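Local coordinates for protein 3-deoxy-manno-octulosonate cytidylyltransferase (Escherichia coli, PDB 1GQC) that catalyses the transfer of CMP from CTP to 3-deoxy-manno-octulosonate, probably activating this sugar for incorporation into bacterial lipopolysaccharide, at residues I5-R10 and V46-D51; S75-L80 and S199-R204; I91-Q96 and V173-Y178. All coordinates share one frame; numbering follows the deposited sequence.

Contact 1 of 3, residues I5-R10 and V46-D51; sequences IVIPAR and VWVATD. With CMK (cytidine 5'-monophosphate 3-deoxy-beta-D-gulo-oct-2-ulo-pyranosonic acid), chain D.
Strands 3-8 and 45-50 are the parallel pair of a beta-alpha-beta crossover, linked in the chain through helix 29-38. I5, V6, I7 and P8 lie beside V46, W47, V48 and A49. The axes of 5-8 and 46-50 come within 4.2 Å, with 25° between their directions. W47 N donates to I5 O at 2.8 Å, and the ladder goes on from I7 N to W47 O, A49 N to I7 O and A9 N to A49 O. It uses the amides of I7 and A9, so P8, which has no N-H, does not break it.

The side chains alternate between the two faces. V6 CG1 meets A49 CB at 3.8 Å on the face covered by helix 76-84, where both residues touch that helix. On the other face I7 CD1 reaches both V46 CG1 and V48 CG2. Helix 29-38 packs there with Y34 on V46 and V48. Past P8, A9 CB meets V48 CG1 at 4.0 Å.

Polar side chains take over at the strand ends. T50 OG1, anti to its own amide nitrogen (chi1 -167°), donates to A9 O at 2.6 Å and also bonds D52 N. The extended R10 chain carries NH1 to 3.1 Å from D51 OD2. The guanidinium and carboxylate planes are 80° apart, and no N-H points at the oxygen. R10 NE lies 3.5 Å from N4C of the bound CMP-sugar, whose O3' makes a weak hydrogen bond to P8 O. The strands are thus held by directed backbone bonds, while R10 and D51 attract by charge alone beside the cytosine.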
loop_
_atom_site.group_PDB
_atom_site.type_symbol
_atom_site.label_atom_id
_atom_site.label_comp_id
_atom_site.label_asym_id
_atom_site.label_seq_id
_atom_site.Cartn_x
_atom_site.Cartn_y
_atom_site.Cartn_z
ATOM N N ILE A 5 27.462 -2.426 8.935
ATOM C CA ILE A 5 26.693 -1.196 8.839
ATOM C C ILE A 5 27.395 -0.246 7.891
ATOM O O ILE A 5 28.602 -0.052 7.948
ATOM C CB ILE A 5 26.542 -0.474 10.214
ATOM C CG1 ILE A 5 25.571 -1.229 11.109
ATOM C CG2 ILE A 5 26.043 0.951 10.011
ATOM C CD1 ILE A 5 25.610 -0.751 12.544
ATOM N N VAL A 6 26.612 0.351 7.011
ATOM C CA VAL A 6 27.144 1.302 6.065
ATOM C C VAL A 6 26.329 2.557 6.248
ATOM O O VAL A 6 25.098 2.525 6.234
ATOM C CB VAL A 6 27.006 0.797 4.617
ATOM C CG1 VAL A 6 27.604 1.809 3.643
ATOM C CG2 VAL A 6 27.723 -0.506 4.474
ATOM N N ILE A 7 27.022 3.666 6.443
ATOM C CA ILE A 7 26.357 4.950 6.620
ATOM C C ILE A 7 26.580 5.911 5.441
ATOM O O ILE A 7 27.641 6.536 5.315
ATOM C CB ILE A 7 26.856 5.643 7.888
ATOM C CG1 ILE A 7 26.745 4.669 9.078
ATOM C CG2 ILE A 7 26.114 6.975 8.069
ATOM C CD1 ILE A 7 27.566 5.064 10.285
ATOM N N PRO A 8 25.575 6.041 4.562
ATOM C CA PRO A 8 25.649 6.932 3.397
ATOM C C PRO A 8 25.810 8.384 3.851
ATOM O O PRO A 8 25.068 8.853 4.703
ATOM C CB PRO A 8 24.292 6.738 2.717
ATOM C CG PRO A 8 23.871 5.371 3.111
ATOM C CD PRO A 8 24.307 5.292 4.570
ATOM N N ALA A 9 26.743 9.118 3.273
ATOM C CA ALA A 9 26.907 10.494 3.699
ATOM C C ALA A 9 27.215 11.436 2.549
ATOM O O ALA A 9 28.366 11.860 2.372
ATOM C CB ALA A 9 27.994 10.580 4.754
ATOM N N ARG A 10 26.186 11.747 1.761
ATOM C CA ARG A 10 26.326 12.681 0.642
ATOM C C ARG A 10 26.636 14.036 1.302
ATOM O O ARG A 10 26.139 14.310 2.391
ATOM C CB ARG A 10 25.005 12.769 -0.123
ATOM C CG ARG A 10 25.113 13.077 -1.598
ATOM C CD ARG A 10 23.754 13.523 -2.132
ATOM N NE ARG A 10 23.589 13.312 -3.568
ATOM C CZ ARG A 10 24.447 13.715 -4.506
ATOM N NH1 ARG A 10 25.558 14.364 -4.178
ATOM N NH2 ARG A 10 24.193 13.460 -5.786
ATOM N N VAL A 46 31.856 -1.422 10.503
ATOM C CA VAL A 46 31.100 -0.205 10.339
ATOM C C VAL A 46 31.800 0.709 9.356
ATOM O O VAL A 46 32.933 1.128 9.606
ATOM C CB VAL A 46 30.984 0.563 11.650
ATOM C CG1 VAL A 46 30.326 1.914 11.392
ATOM C CG2 VAL A 46 30.167 -0.252 12.671
ATOM N N TRP A 47 31.117 1.024 8.254
ATOM C CA TRP A 47 31.642 1.917 7.228
ATOM C C TRP A 47 30.771 3.159 7.001
ATOM O O TRP A 47 29.578 3.156 7.298
ATOM C CB TRP A 47 31.742 1.193 5.889
ATOM C CG TRP A 47 32.798 0.146 5.823
ATOM C CD1 TRP A 47 32.720 -1.135 6.286
ATOM C CD2 TRP A 47 34.098 0.293 5.259
ATOM N NE1 TRP A 47 33.892 -1.799 6.041
ATOM C CE2 TRP A 47 34.759 -0.948 5.412
ATOM C CE3 TRP A 47 34.776 1.353 4.642
ATOM C CZ2 TRP A 47 36.073 -1.163 4.966
ATOM C CZ3 TRP A 47 36.095 1.143 4.195
ATOM C CH2 TRP A 47 36.724 -0.111 4.364
ATOM N N VAL A 48 31.371 4.214 6.453
ATOM C CA VAL A 48 30.657 5.447 6.099
ATOM C C VAL A 48 30.828 5.599 4.569
ATOM O O VAL A 48 31.956 5.607 4.070
ATOM C CB VAL A 48 31.270 6.683 6.793
ATOM C CG1 VAL A 48 30.508 7.930 6.401
ATOM C CG2 VAL A 48 31.231 6.518 8.281
ATOM N N ALA A 49 29.734 5.719 3.822
ATOM C CA ALA A 49 29.832 5.830 2.355
ATOM C C ALA A 49 29.593 7.222 1.806
ATOM O O ALA A 49 28.499 7.740 1.907
ATOM C CB ALA A 49 28.859 4.847 1.690
ATOM N N THR A 50 30.605 7.829 1.203
ATOM C CA THR A 50 30.432 9.170 0.649
ATOM C C THR A 50 30.970 9.368 -0.781
ATOM O O THR A 50 31.657 8.517 -1.351
ATOM C CB THR A 50 31.067 10.244 1.588
ATOM O OG1 THR A 50 30.625 11.553 1.199
ATOM C CG2 THR A 50 32.585 10.178 1.528
ATOM N N ASP A 51 30.642 10.521 -1.350
ATOM C CA ASP A 51 31.049 10.869 -2.700
ATOM C C ASP A 51 31.850 12.148 -2.634
ATOM O O ASP A 51 32.236 12.704 -3.657
ATOM C CB ASP A 51 29.809 11.069 -3.581
ATOM C CG ASP A 51 28.870 12.145 -3.050
ATOM O OD1 ASP A 51 28.659 12.233 -1.820
ATOM O OD2 ASP A 51 28.319 12.904 -3.869
HETATM N N1C CMK D . 21.684 9.840 -0.053
HETATM C C2C CMK D . 22.691 9.381 -0.853
HETATM N N3C CMK D . 22.638 9.627 -2.290
HETATM C C4C CMK D . 21.662 10.275 -2.854
HETATM C C5C CMK D . 20.576 10.767 -1.961
HETATM C C6C CMK D . 20.631 10.533 -0.631
HETATM O O2C CMK D . 23.652 8.763 -0.431
HETATM N N4C CMK D . 21.614 10.494 -4.144
HETATM C "C1'" CMK D . 21.721 9.585 1.400
HETATM C "C2'" CMK D . 21.503 10.831 2.290
HETATM O "O2'" CMK D . 22.724 11.588 2.384
HETATM C "C3'" CMK D . 21.022 10.234 3.619
HETATM C "C4'" CMK D . 20.366 8.903 3.181
HETATM O "O4'" CMK D . 20.694 8.696 1.814
HETATM O "O3'" CMK D . 22.127 9.925 4.506
HETATM C "C5'" CMK D . 18.829 8.856 3.297
HETATM O "O5'" CMK D . 18.196 9.984 2.715
HETATM P PA CMK D . 17.063 10.978 3.226
HETATM O O1A CMK D . 17.506 11.846 4.367
HETATM O O2A CMK D . 16.653 11.861 2.090
HETATM O O6 CMK D . 14.075 8.567 3.950
HETATM C C2 CMK D . 14.682 9.543 3.054
HETATM O O2 CMK D . 15.801 10.139 3.706
HETATM C C3 CMK D . 15.106 8.859 1.707
HETATM C C4 CMK D . 13.873 8.156 1.073
HETATM O O4 CMK D . 14.275 7.548 -0.159
HETATM C C5 CMK D . 13.317 7.092 2.098
HETATM C C6 CMK D . 12.909 7.858 3.411
HETATM C C7 CMK D . 12.356 6.889 4.486
HETATM C C1 CMK D . 13.746 10.771 2.877
HETATM O O1X CMK D . 13.434 11.423 3.983
HETATM O O1Y CMK D . 13.320 11.154 1.803
HETATM O O5 CMK D . 14.326 6.103 2.417
HETATM C C8 CMK D . 12.439 7.501 5.925
HETATM O O8 CMK D . 11.905 8.830 5.900
HETATM O O7 CMK D . 10.984 6.604 4.166
#

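Contact 2 of 3, residues S75-L80 and S199-R204; sequences SGTDRL and SLEQLR. With CMK (cytidine 5'-monophosphate 3-deoxy-beta-D-gulo-oct-2-ulo-pyranosonic acid), chain D.
D78 and R204 form a two-pronged salt bridge between the first turn of helix 76-84 and the segment 199-204. R204 meets D78 end-on, NH1 to OD1 at 2.9 Å and NH2 to OD2 at 3.0 Å. Each carboxylate oxygen uses its syn lone pair. The two flat groups are nearly coplanar, 24° apart. Through NE, R204 has a second acidic partner, E195.

Hydrogen bonds within the helix start order D78. S75 is the N-cap, and its OG accepts from D78 N. The same OG donates to D78 OD2 at 2.8 Å, from above the carboxylate plane. D78 OD2 is therefore gripped by S75 and R204 together.

Across the contact E201 OE1 takes two bonds from T77. T77 N lies 2.9 Å from E201 OE1, nearly in line with its C-O bond, and T77 OG1 comes from above the carboxylate plane. T77 OG1 is also hydrogen-bonded to Y178 OH. With OE1 held, OE2 is turned to the ligand.

The CMP-sugar joins both segments. E201 N donates to O4 of the sugar at 2.9 Å, and E201 OE2 accepts from O4 at 2.7 Å and from O5. Q202 NE2 reaches O7. R79, bent at chi3 (-51°), meets the cytosine edge, NE to O2C at 2.7 Å and NH2 to N3C. A water beside G76 N also lies near E201 OE2 and O4' of the ligand.

Helix 76-84 packs L80 on Y178 of strand 169-179, and that strand also receives Q202. L203 rests against strand 150-154 and helix 193-198, and S199 touches R162 of the second subunit.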
loop_
_atom_site.group_PDB
_atom_site.type_symbol
_atom_site.label_atom_id
_atom_site.label_comp_id
_atom_site.label_asym_id
_atom_site.label_seq_id
_atom_site.Cartn_x
_atom_site.Cartn_y
_atom_site.Cartn_z
ATOM N N SER A 75 20.158 7.149 -4.811
ATOM C CA SER A 75 19.747 6.976 -3.413
ATOM C C SER A 75 20.825 6.354 -2.516
ATOM O O SER A 75 21.867 5.900 -2.990
ATOM C CB SER A 75 18.487 6.108 -3.331
ATOM O OG SER A 75 18.772 4.750 -3.637
ATOM N N GLY A 76 20.556 6.347 -1.212
ATOM C CA GLY A 76 21.476 5.758 -0.269
ATOM C C GLY A 76 21.587 4.275 -0.548
ATOM O O GLY A 76 22.688 3.736 -0.558
ATOM N N THR A 77 20.460 3.613 -0.788
ATOM C CA THR A 77 20.469 2.183 -1.072
ATOM C C THR A 77 21.264 1.848 -2.337
ATOM O O THR A 77 21.933 0.800 -2.396
ATOM C CB THR A 77 19.064 1.645 -1.232
ATOM O OG1 THR A 77 18.321 1.905 -0.036
ATOM C CG2 THR A 77 19.094 0.158 -1.500
ATOM N N ASP A 78 21.181 2.712 -3.352
ATOM C CA ASP A 78 21.947 2.490 -4.578
ATOM C C ASP A 78 23.427 2.607 -4.192
ATOM O O ASP A 78 24.259 1.799 -4.621
ATOM C CB ASP A 78 21.604 3.533 -5.667
ATOM C CG ASP A 78 20.240 3.292 -6.324
ATOM O OD1 ASP A 78 20.025 2.173 -6.854
ATOM O OD2 ASP A 78 19.391 4.222 -6.315
ATOM N N ARG A 79 23.748 3.595 -3.358
ATOM C CA ARG A 79 25.125 3.798 -2.929
ATOM C C ARG A 79 25.657 2.581 -2.163
ATOM O O ARG A 79 26.826 2.230 -2.305
ATOM C CB ARG A 79 25.241 5.056 -2.057
ATOM C CG ARG A 79 26.699 5.452 -1.689
ATOM C CD ARG A 79 26.779 6.733 -0.818
ATOM N NE ARG A 79 26.029 7.857 -1.384
ATOM C CZ ARG A 79 26.303 8.417 -2.553
ATOM N NH1 ARG A 79 27.318 7.967 -3.283
ATOM N NH2 ARG A 79 25.547 9.397 -3.010
ATOM N N LEU A 80 24.808 1.939 -1.359
ATOM C CA LEU A 80 25.238 0.758 -0.604
ATOM C C LEU A 80 25.553 -0.432 -1.517
ATOM O O LEU A 80 26.345 -1.309 -1.168
ATOM C CB LEU A 80 24.163 0.342 0.405
ATOM C CG LEU A 80 24.425 0.665 1.879
ATOM C CD1 LEU A 80 24.471 2.161 2.090
ATOM C CD2 LEU A 80 23.351 0.032 2.725
ATOM N N SER A 199 9.374 9.881 -4.234
ATOM C CA SER A 199 10.781 10.071 -3.912
ATOM C C SER A 199 11.087 9.278 -2.636
ATOM O O SER A 199 11.547 9.808 -1.622
ATOM C CB SER A 199 11.104 11.550 -3.725
ATOM O OG SER A 199 12.506 11.728 -3.815
ATOM N N LEU A 200 10.790 7.989 -2.706
ATOM C CA LEU A 200 11.018 7.062 -1.609
ATOM C C LEU A 200 11.671 5.846 -2.227
ATOM O O LEU A 200 11.013 5.058 -2.904
ATOM C CB LEU A 200 9.687 6.677 -0.929
ATOM C CG LEU A 200 9.003 7.836 -0.187
ATOM C CD1 LEU A 200 7.738 7.351 0.520
ATOM C CD2 LEU A 200 9.991 8.431 0.803
ATOM N N GLU A 201 12.966 5.703 -1.992
ATOM C CA GLU A 201 13.730 4.590 -2.547
ATOM C C GLU A 201 13.156 3.199 -2.247
ATOM O O GLU A 201 13.102 2.355 -3.155
ATOM C CB GLU A 201 15.195 4.679 -2.091
ATOM C CG GLU A 201 15.392 4.488 -0.601
ATOM C CD GLU A 201 16.641 5.173 -0.087
ATOM O OE1 GLU A 201 17.782 4.704 -0.343
ATOM O OE2 GLU A 201 16.469 6.199 0.585
ATOM N N GLN A 202 12.728 2.958 -1.001
ATOM C CA GLN A 202 12.163 1.655 -0.611
ATOM C C GLN A 202 10.972 1.211 -1.498
ATOM O O GLN A 202 10.604 0.023 -1.525
ATOM C CB GLN A 202 11.702 1.673 0.863
ATOM C CG GLN A 202 10.516 2.609 1.165
ATOM C CD GLN A 202 10.944 4.044 1.435
ATOM O OE1 GLN A 202 11.721 4.622 0.669
ATOM N NE2 GLN A 202 10.433 4.633 2.529
ATOM N N LEU A 203 10.371 2.155 -2.223
ATOM C CA LEU A 203 9.244 1.803 -3.066
ATOM C C LEU A 203 9.710 1.002 -4.300
ATOM O O LEU A 203 8.893 0.369 -4.985
ATOM C CB LEU A 203 8.428 3.065 -3.438
ATOM C CG LEU A 203 7.671 3.768 -2.275
ATOM C CD1 LEU A 203 6.942 5.017 -2.796
ATOM C CD2 LEU A 203 6.651 2.822 -1.606
ATOM N N ARG A 204 11.015 0.994 -4.571
ATOM C CA ARG A 204 11.495 0.217 -5.701
ATOM C C ARG A 204 11.406 -1.257 -5.310
ATOM O O ARG A 204 11.209 -2.119 -6.165
ATOM C CB ARG A 204 12.937 0.561 -6.075
ATOM C CG ARG A 204 13.290 0.163 -7.514
ATOM C CD ARG A 204 14.751 0.387 -7.871
ATOM N NE ARG A 204 15.143 1.774 -7.657
ATOM C CZ ARG A 204 16.396 2.204 -7.604
ATOM N NH1 ARG A 204 17.414 1.367 -7.755
ATOM N NH2 ARG A 204 16.630 3.478 -7.362
HETATM N N1C CMK D . 21.684 9.840 -0.053
HETATM C C2C CMK D . 22.691 9.381 -0.853
HETATM N N3C CMK D . 22.638 9.627 -2.290
HETATM C C4C CMK D . 21.662 10.275 -2.854
HETATM C C5C CMK D . 20.576 10.767 -1.961
HETATM C C6C CMK D . 20.631 10.533 -0.631
HETATM O O2C CMK D . 23.652 8.763 -0.431
HETATM N N4C CMK D . 21.614 10.494 -4.144
HETATM C "C1'" CMK D . 21.721 9.585 1.400
HETATM C "C2'" CMK D . 21.503 10.831 2.290
HETATM O "O2'" CMK D . 22.724 11.588 2.384
HETATM C "C3'" CMK D . 21.022 10.234 3.619
HETATM C "C4'" CMK D . 20.366 8.903 3.181
HETATM O "O4'" CMK D . 20.694 8.696 1.814
HETATM O "O3'" CMK D . 22.127 9.925 4.506
HETATM C "C5'" CMK D . 18.829 8.856 3.297
HETATM O "O5'" CMK D . 18.196 9.984 2.715
HETATM P PA CMK D . 17.063 10.978 3.226
HETATM O O1A CMK D . 17.506 11.846 4.367
HETATM O O2A CMK D . 16.653 11.861 2.090
HETATM O O6 CMK D . 14.075 8.567 3.950
HETATM C C2 CMK D . 14.682 9.543 3.054
HETATM O O2 CMK D . 15.801 10.139 3.706
HETATM C C3 CMK D . 15.106 8.859 1.707
HETATM C C4 CMK D . 13.873 8.156 1.073
HETATM O O4 CMK D . 14.275 7.548 -0.159
HETATM C C5 CMK D . 13.317 7.092 2.098
HETATM C C6 CMK D . 12.909 7.858 3.411
HETATM C C7 CMK D . 12.356 6.889 4.486
HETATM C C1 CMK D . 13.746 10.771 2.877
HETATM O O1X CMK D . 13.434 11.423 3.983
HETATM O O1Y CMK D . 13.320 11.154 1.803
HETATM O O5 CMK D . 14.326 6.103 2.417
HETATM C C8 CMK D . 12.439 7.501 5.925
HETATM O O8 CMK D . 11.905 8.830 5.900
HETATM O O7 CMK D . 10.984 6.604 4.166
HETATM O O HOH W 1 18.331 8.024 -0.132
#

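Contact 3 of 3, residues I91-Q96 and V173-Y178; sequences IYINLQ and VGIYAY. With MG (magnesium ion), chain C; CMK (cytidine 5'-monophosphate 3-deoxy-beta-D-gulo-oct-2-ulo-pyranosonic acid), chain D.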
loop_
_atom_site.group_PDB
_atom_site.type_symbol
_atom_site.label_atom_id
_atom_site.label_comp_id
_atom_site.label_asym_id
_atom_site.label_seq_id
_atom_site.Cartn_x
_atom_site.Cartn_y
_atom_site.Cartn_z
ATOM N N ILE A 91 24.228 -9.624 5.814
ATOM C CA ILE A 91 23.241 -8.582 6.080
ATOM C C ILE A 91 23.903 -7.193 6.068
ATOM O O ILE A 91 24.984 -7.000 6.626
ATOM C CB ILE A 91 22.558 -8.825 7.465
ATOM C CG1 ILE A 91 21.945 -10.217 7.479
ATOM C CG2 ILE A 91 21.471 -7.749 7.749
ATOM C CD1 ILE A 91 21.241 -10.555 8.755
ATOM N N TYR A 92 23.260 -6.244 5.399
ATOM C CA TYR A 92 23.760 -4.879 5.306
ATOM C C TYR A 92 22.724 -3.978 5.945
ATOM O O TYR A 92 21.531 -4.070 5.640
ATOM C CB TYR A 92 23.955 -4.429 3.839
ATOM C CG TYR A 92 25.045 -5.161 3.081
ATOM C CD1 TYR A 92 24.793 -6.376 2.455
ATOM C CD2 TYR A 92 26.342 -4.647 3.010
ATOM C CE1 TYR A 92 25.801 -7.058 1.775
ATOM C CE2 TYR A 92 27.362 -5.329 2.338
ATOM C CZ TYR A 92 27.080 -6.530 1.727
ATOM O OH TYR A 92 28.076 -7.227 1.091
ATOM N N ILE A 93 23.192 -3.117 6.837
ATOM C CA ILE A 93 22.339 -2.171 7.532
ATOM C C ILE A 93 22.676 -0.772 7.063
ATOM O O ILE A 93 23.824 -0.322 7.152
ATOM C CB ILE A 93 22.555 -2.241 9.026
ATOM C CG1 ILE A 93 22.065 -3.598 9.533
ATOM C CG2 ILE A 93 21.846 -1.091 9.713
ATOM C CD1 ILE A 93 22.366 -3.856 11.014
ATOM N N ASN A 94 21.659 -0.095 6.549
ATOM C CA ASN A 94 21.795 1.261 6.045
ATOM C C ASN A 94 21.347 2.192 7.177
ATOM O O ASN A 94 20.185 2.191 7.553
ATOM C CB ASN A 94 20.904 1.412 4.785
ATOM C CG ASN A 94 20.902 2.820 4.199
ATOM O OD1 ASN A 94 21.362 3.772 4.823
ATOM N ND2 ASN A 94 20.356 2.952 2.989
ATOM N N LEU A 95 22.284 2.944 7.743
ATOM C CA LEU A 95 21.980 3.901 8.812
ATOM C C LEU A 95 22.128 5.300 8.261
ATOM O O LEU A 95 23.192 5.635 7.759
ATOM C CB LEU A 95 22.971 3.785 9.973
ATOM C CG LEU A 95 22.786 2.783 11.090
ATOM C CD1 LEU A 95 23.904 2.971 12.110
ATOM C CD2 LEU A 95 21.444 3.013 11.750
ATOM N N GLN A 96 21.099 6.129 8.384
ATOM C CA GLN A 96 21.177 7.496 7.871
ATOM C C GLN A 96 22.238 8.329 8.562
ATOM O O GLN A 96 22.369 8.274 9.779
ATOM C CB GLN A 96 19.818 8.157 7.987
ATOM C CG GLN A 96 18.833 7.505 7.060
ATOM C CD GLN A 96 17.574 8.312 6.873
ATOM O OE1 GLN A 96 17.607 9.540 6.797
ATOM N NE2 GLN A 96 16.450 7.623 6.768
ATOM N N VAL A 173 10.822 5.031 10.259
ATOM C CA VAL A 173 12.161 5.412 10.648
ATOM C C VAL A 173 13.063 4.865 9.548
ATOM O O VAL A 173 13.158 3.646 9.358
ATOM C CB VAL A 173 12.537 4.804 11.998
ATOM C CG1 VAL A 173 13.996 5.094 12.313
ATOM C CG2 VAL A 173 11.638 5.387 13.083
ATOM N N GLY A 174 13.715 5.773 8.824
ATOM C CA GLY A 174 14.561 5.404 7.696
ATOM C C GLY A 174 15.806 4.554 7.869
ATOM O O GLY A 174 16.852 4.872 7.312
ATOM N N ILE A 175 15.717 3.472 8.624
ATOM C CA ILE A 175 16.865 2.594 8.814
ATOM C C ILE A 175 16.498 1.309 8.109
ATOM O O ILE A 175 15.364 0.850 8.231
ATOM C CB ILE A 175 17.105 2.252 10.281
ATOM C CG1 ILE A 175 17.368 3.525 11.070
ATOM C CG2 ILE A 175 18.267 1.281 10.402
ATOM C CD1 ILE A 175 17.674 3.277 12.535
ATOM N N TYR A 176 17.438 0.727 7.371
ATOM C CA TYR A 176 17.140 -0.508 6.677
ATOM C C TYR A 176 18.193 -1.599 6.885
ATOM O O TYR A 176 19.390 -1.336 7.053
ATOM C CB TYR A 176 17.002 -0.280 5.168
ATOM C CG TYR A 176 15.977 0.732 4.711
ATOM C CD1 TYR A 176 16.361 2.029 4.377
ATOM C CD2 TYR A 176 14.649 0.362 4.490
ATOM C CE1 TYR A 176 15.465 2.928 3.818
ATOM C CE2 TYR A 176 13.738 1.252 3.933
ATOM C CZ TYR A 176 14.151 2.538 3.593
ATOM O OH TYR A 176 13.281 3.434 3.008
ATOM N N ALA A 177 17.722 -2.835 6.854
ATOM C CA ALA A 177 18.581 -3.994 6.953
ATOM C C ALA A 177 18.186 -4.827 5.739
ATOM O O ALA A 177 16.990 -5.077 5.533
ATOM C CB ALA A 177 18.291 -4.747 8.213
ATOM N N TYR A 178 19.168 -5.228 4.925
ATOM C CA TYR A 178 18.861 -6.047 3.759
ATOM C C TYR A 178 19.760 -7.281 3.631
ATOM O O TYR A 178 20.930 -7.271 4.006
ATOM C CB TYR A 178 18.989 -5.275 2.438
ATOM C CG TYR A 178 18.946 -3.761 2.462
ATOM C CD1 TYR A 178 17.986 -3.061 1.722
ATOM C CD2 TYR A 178 19.938 -3.025 3.107
ATOM C CE1 TYR A 178 18.023 -1.681 1.619
ATOM C CE2 TYR A 178 19.990 -1.640 3.011
ATOM C CZ TYR A 178 19.029 -0.972 2.265
ATOM O OH TYR A 178 19.082 0.400 2.172
HETATM MG MG MG C . 16.982 12.045 6.781
HETATM N N1C CMK D . 21.684 9.840 -0.053
HETATM C C2C CMK D . 22.691 9.381 -0.853
HETATM N N3C CMK D . 22.638 9.627 -2.290
HETATM C C4C CMK D . 21.662 10.275 -2.854
HETATM C C5C CMK D . 20.576 10.767 -1.961
HETATM C C6C CMK D . 20.631 10.533 -0.631
HETATM O O2C CMK D . 23.652 8.763 -0.431
HETATM N N4C CMK D . 21.614 10.494 -4.144
HETATM C "C1'" CMK D . 21.721 9.585 1.400
HETATM C "C2'" CMK D . 21.503 10.831 2.290
HETATM O "O2'" CMK D . 22.724 11.588 2.384
HETATM C "C3'" CMK D . 21.022 10.234 3.619
HETATM C "C4'" CMK D . 20.366 8.903 3.181
HETATM O "O4'" CMK D . 20.694 8.696 1.814
HETATM O "O3'" CMK D . 22.127 9.925 4.506
HETATM C "C5'" CMK D . 18.829 8.856 3.297
HETATM O "O5'" CMK D . 18.196 9.984 2.715
HETATM P PA CMK D . 17.063 10.978 3.226
HETATM O O1A CMK D . 17.506 11.846 4.367
HETATM O O2A CMK D . 16.653 11.861 2.090
HETATM O O6 CMK D . 14.075 8.567 3.950
HETATM C C2 CMK D . 14.682 9.543 3.054
HETATM O O2 CMK D . 15.801 10.139 3.706
HETATM C C3 CMK D . 15.106 8.859 1.707
HETATM C C4 CMK D . 13.873 8.156 1.073
HETATM O O4 CMK D . 14.275 7.548 -0.159
HETATM C C5 CMK D . 13.317 7.092 2.098
HETATM C C6 CMK D . 12.909 7.858 3.411
HETATM C C7 CMK D . 12.356 6.889 4.486
HETATM C C1 CMK D . 13.746 10.771 2.877
HETATM O O1X CMK D . 13.434 11.423 3.983
HETATM O O1Y CMK D . 13.320 11.154 1.803
HETATM O O5 CMK D . 14.326 6.103 2.417
HETATM C C8 CMK D . 12.439 7.501 5.925
HETATM O O8 CMK D . 11.905 8.830 5.900
HETATM O O7 CMK D . 10.984 6.604 4.166
HETATM O O HOH W 2 15.484 13.686 6.198
HETATM O O HOH W 3 14.623 11.095 7.072
#
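Q96 splits its amide between a metal and a turn in the neighbouring strand. OE1 binds the magnesium ion at 2.6 Å, while NE2 donates to G174 O at 2.8 Å. The carbonyl oxygen of G174 lies in the amide plane of Q96, which helps set the rotation of the amide, with OE1 toward the metal. G174 is the centre of an inverse gamma turn, closed by I175 N on V173 O. The magnesium is also bound by the phosphate oxygen O1A of the CMP-sugar, at 2.5 Å, and by two waters. The Q96 and O1A distances are long for magnesium.

Beyond the turn the strands are antiparallel. Y92 with Y178 and N94 with Y176 are hydrogen-bonded pairs; I93 with A177 is a non-hydrogen-bonded pair. Y178 N donates to Y92 O at 2.7 Å.

N94 has CG anti to the backbone N (chi1 177°) and sends ND2 to Y178 OH at 3.0 Å. The amide and the ring are 30° apart. Y178 OH is also bonded to T77 OG1. On the same face Y176 OH approaches O5 of the sugar, though the hydroxyl is less surely placed. Past strand 91-94, L95 CD2 lies alongside I175 CD1 at 3.9 Å.

Strand 91-94 sits between strands 3-8 and 169-179. Helix 76-84 covers the face of Y92, N94 and Y178, and helix 104-116 covers that of I93 and A177.

Contacts 1 and 3 lie in one mixed sheet, with strands 3-8 and 91-94 as neighbours. Their centres are about 11 Å apart. V6 joins them through probable backbone bonds to I93 and L95. Contact 2 sits against the sheet through helix 76-84, about 14 Å from contact 1 and 11 Å from contact 3, centre to centre. L80 of that helix packs on V6 and P8 of contact 1 and on N94 of contact 3. Contact 1 comes first in the chain; contact 3 falls between the two segments of contact 2. All three meet the CMP-sugar, so distant parts of the sequence build one active site.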